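PDB 5UAM: ulvan Lyase-PL25 from Pseudoalteromonas sp. PLSV, which cleaves ulvan, the sulfated cell-wall polysaccharide of green seaweeds, as a polysaccharide lyase of family PL25. Local coordinates for residues A[258-263]-A[297-302]. Sequence-based numbering, arbitrary orientation.
With EDO (1,2-ethanediol), chain M.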
loop_
_atom_site.group_PDB
_atom_site.type_symbol
_atom_site.label_atom_id
_atom_site.label_comp_id
_atom_site.label_asym_id
_atom_site.label_seq_id
_atom_site.Cartn_x
_atom_site.Cartn_y
_atom_site.Cartn_z
ATOM N N ARG A 258 -9.323 -13.121 -6.827
ATOM C CA ARG A 258 -9.955 -12.012 -6.131
ATOM C C ARG A 258 -10.914 -11.360 -7.108
ATOM O O ARG A 258 -10.690 -11.391 -8.316
ATOM C CB ARG A 258 -8.921 -10.970 -5.671
ATOM C CG ARG A 258 -7.911 -11.518 -4.669
ATOM C CD ARG A 258 -6.551 -10.813 -4.724
ATOM N NE ARG A 258 -6.620 -9.404 -4.348
ATOM C CZ ARG A 258 -5.596 -8.688 -3.884
ATOM N NH1 ARG A 258 -4.403 -9.231 -3.729
ATOM N NH2 ARG A 258 -5.805 -7.421 -3.546
ATOM N N HIS A 259 -11.993 -10.774 -6.590
ATOM C CA HIS A 259 -12.940 -10.065 -7.434
ATOM C C HIS A 259 -13.474 -8.841 -6.715
ATOM O O HIS A 259 -13.495 -8.773 -5.484
ATOM C CB HIS A 259 -14.163 -10.902 -7.774
ATOM C CG HIS A 259 -13.843 -12.209 -8.408
ATOM N ND1 HIS A 259 -13.399 -12.320 -9.707
ATOM C CD2 HIS A 259 -13.912 -13.468 -7.919
ATOM C CE1 HIS A 259 -13.182 -13.595 -9.983
ATOM N NE2 HIS A 259 -13.490 -14.310 -8.914
ATOM N N ASP A 260 -13.964 -7.910 -7.532
ATOM C CA ASP A 260 -14.832 -6.802 -7.130
ATOM C C ASP A 260 -14.092 -5.757 -6.311
ATOM O O ASP A 260 -12.913 -5.922 -5.974
ATOM C CB ASP A 260 -16.081 -7.317 -6.394
ATOM C CG ASP A 260 -16.853 -8.347 -7.208
ATOM O OD1 ASP A 260 -16.785 -8.343 -8.464
ATOM O OD2 ASP A 260 -17.561 -9.182 -6.587
ATOM N N VAL A 261 -14.750 -4.634 -6.048
ATOM C CA VAL A 261 -14.188 -3.630 -5.157
ATOM C C VAL A 261 -15.321 -3.008 -4.361
ATOM O O VAL A 261 -16.423 -2.807 -4.879
ATOM C CB VAL A 261 -13.285 -2.602 -5.896
ATOM C CG1 VAL A 261 -14.088 -1.654 -6.761
ATOM C CG2 VAL A 261 -12.419 -1.832 -4.907
ATOM N N TYR A 262 -15.032 -2.742 -3.092
ATOM C CA TYR A 262 -15.978 -2.281 -2.097
ATOM C C TYR A 262 -15.410 -1.034 -1.429
ATOM O O TYR A 262 -14.203 -0.768 -1.491
ATOM C CB TYR A 262 -16.145 -3.339 -1.016
ATOM C CG TYR A 262 -16.581 -4.727 -1.458
ATOM C CD1 TYR A 262 -15.676 -5.623 -2.009
ATOM C CD2 TYR A 262 -17.873 -5.151 -1.254
ATOM C CE1 TYR A 262 -16.061 -6.889 -2.372
ATOM C CE2 TYR A 262 -18.270 -6.423 -1.604
ATOM C CZ TYR A 262 -17.349 -7.295 -2.142
ATOM O OH TYR A 262 -17.728 -8.573 -2.509
ATOM N N PHE A 263 -16.287 -0.297 -0.737
ATOM C CA PHE A 263 -15.923 0.958 -0.084
ATOM C C PHE A 263 -16.696 1.153 1.217
ATOM O O PHE A 263 -17.902 0.949 1.258
ATOM C CB PHE A 263 -16.244 2.153 -0.990
ATOM C CG PHE A 263 -15.915 3.470 -0.374
ATOM C CD1 PHE A 263 -14.636 3.989 -0.463
ATOM C CD2 PHE A 263 -16.873 4.173 0.345
ATOM C CE1 PHE A 263 -14.334 5.190 0.155
ATOM C CE2 PHE A 263 -16.550 5.348 0.954
ATOM C CZ PHE A 263 -15.291 5.858 0.857
ATOM N N MET A 297 -17.952 -1.660 -7.262
ATOM C CA MET A 297 -17.996 -2.087 -8.655
ATOM C C MET A 297 -17.693 -3.575 -8.730
ATOM O O MET A 297 -16.640 -4.022 -8.257
ATOM C CB MET A 297 -16.972 -1.297 -9.475
ATOM C CG MET A 297 -17.120 -1.512 -10.975
ATOM S SD MET A 297 -18.715 -0.951 -11.620
ATOM C CE MET A 297 -18.670 0.827 -11.336
ATOM N N ARG A 298 -18.601 -4.324 -9.344
ATOM C CA ARG A 298 -18.349 -5.724 -9.631
ATOM C C ARG A 298 -17.429 -5.812 -10.839
ATOM O O ARG A 298 -17.479 -4.968 -11.740
ATOM C CB ARG A 298 -19.668 -6.457 -9.889
ATOM C CG ARG A 298 -20.447 -6.656 -8.595
ATOM C CD ARG A 298 -21.768 -7.461 -8.731
ATOM N NE ARG A 298 -22.247 -7.786 -7.384
ATOM C CZ ARG A 298 -23.023 -6.997 -6.638
ATOM N NH1 ARG A 298 -23.464 -5.835 -7.111
ATOM N NH2 ARG A 298 -23.367 -7.378 -5.407
ATOM N N THR A 299 -16.569 -6.828 -10.843
ATOM C CA THR A 299 -15.624 -7.012 -11.945
ATOM C C THR A 299 -15.902 -8.276 -12.739
ATOM O O THR A 299 -15.064 -8.714 -13.539
ATOM C CB THR A 299 -14.180 -7.000 -11.437
ATOM O OG1 THR A 299 -13.957 -8.094 -10.528
ATOM C CG2 THR A 299 -13.862 -5.694 -10.774
ATOM N N GLY A 300 -17.076 -8.864 -12.556
ATOM C CA GLY A 300 -17.420 -10.057 -13.309
ATOM C C GLY A 300 -16.438 -11.174 -13.019
ATOM O O GLY A 300 -16.102 -11.460 -11.865
ATOM N N GLU A 301 -15.973 -11.825 -14.081
ATOM C CA GLU A 301 -14.980 -12.881 -13.953
ATOM C C GLU A 301 -13.555 -12.336 -13.885
ATOM O O GLU A 301 -12.623 -13.124 -13.690
ATOM C CB GLU A 301 -15.104 -13.855 -15.125
ATOM C CG GLU A 301 -16.395 -14.666 -15.080
ATOM C CD GLU A 301 -16.549 -15.605 -16.247
ATOM O OE1 GLU A 301 -15.612 -15.696 -17.069
ATOM O OE2 GLU A 301 -17.618 -16.250 -16.346
ATOM N N LEU A 302 -13.358 -11.033 -14.033
ATOM C CA LEU A 302 -12.010 -10.491 -13.955
ATOM C C LEU A 302 -11.459 -10.663 -12.546
ATOM O O LEU A 302 -12.173 -10.490 -11.555
ATOM C CB LEU A 302 -11.995 -9.011 -14.311
ATOM C CG LEU A 302 -12.454 -8.669 -15.727
ATOM C CD1 LEU A 302 -12.409 -7.171 -15.892
ATOM C CD2 LEU A 302 -11.603 -9.370 -16.774
HETATM C C1 EDO M . -1.813 -6.924 -1.392
HETATM O O1 EDO M . -2.243 -8.062 -2.139
HETATM C C2 EDO M . -2.448 -5.711 -2.023
HETATM O O2 EDO M . -3.862 -5.759 -1.960
HETATM O O HOH W 1 -17.506 -10.693 -9.688
HETATM O O HOH W 2 -20.000 -10.209 -7.164
#
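His259, Asp260 and Val261, on a strand of this beta-propeller lyase, take hold of the 297-302 loop, which leaves a short antiparallel pairing and makes a type II' turn from Thr299 to Leu302 before strand 303-311. Just ahead of them, Arg258 turns its guanidinium away from the loop: NE forms a salt bridge with Asp238, the group makes a cation-pi contact with Tyr222, which probably binds substrate, and NH1 and NH2 donate to O1 and O2 of an ethanediol, probably from the crystallisation liquor. His259 then closes on the end of the turn, ND1 giving a hydrogen bond to Leu302 O at 2.9 Å, near the ring plane. Leu302 O also accepts from Thr299 OG1 at 3.2 Å, His259 ND1 and Thr299 OG1 reaching it from opposite faces of its carbonyl plane; NE2 of the ring is hydrogen-bonded to Glu257 OE2. Asp260 and Thr299 grip each other twice: Asp260 N donates to Thr299 OG1 at 3.0 Å, while Thr299 N meets the anti side of Asp260 OD1 in a nearly straight bond (166°). OD1 also accepts from a water that donates to Gly300 O. Val261 and Met297 form a hydrogen-bonded antiparallel pair, Val261 N donating to Met297 O and Met297 N to Val261 O; their side chains share a face of the sheet, Val261 CG1 4.0 Å from Met297 CB.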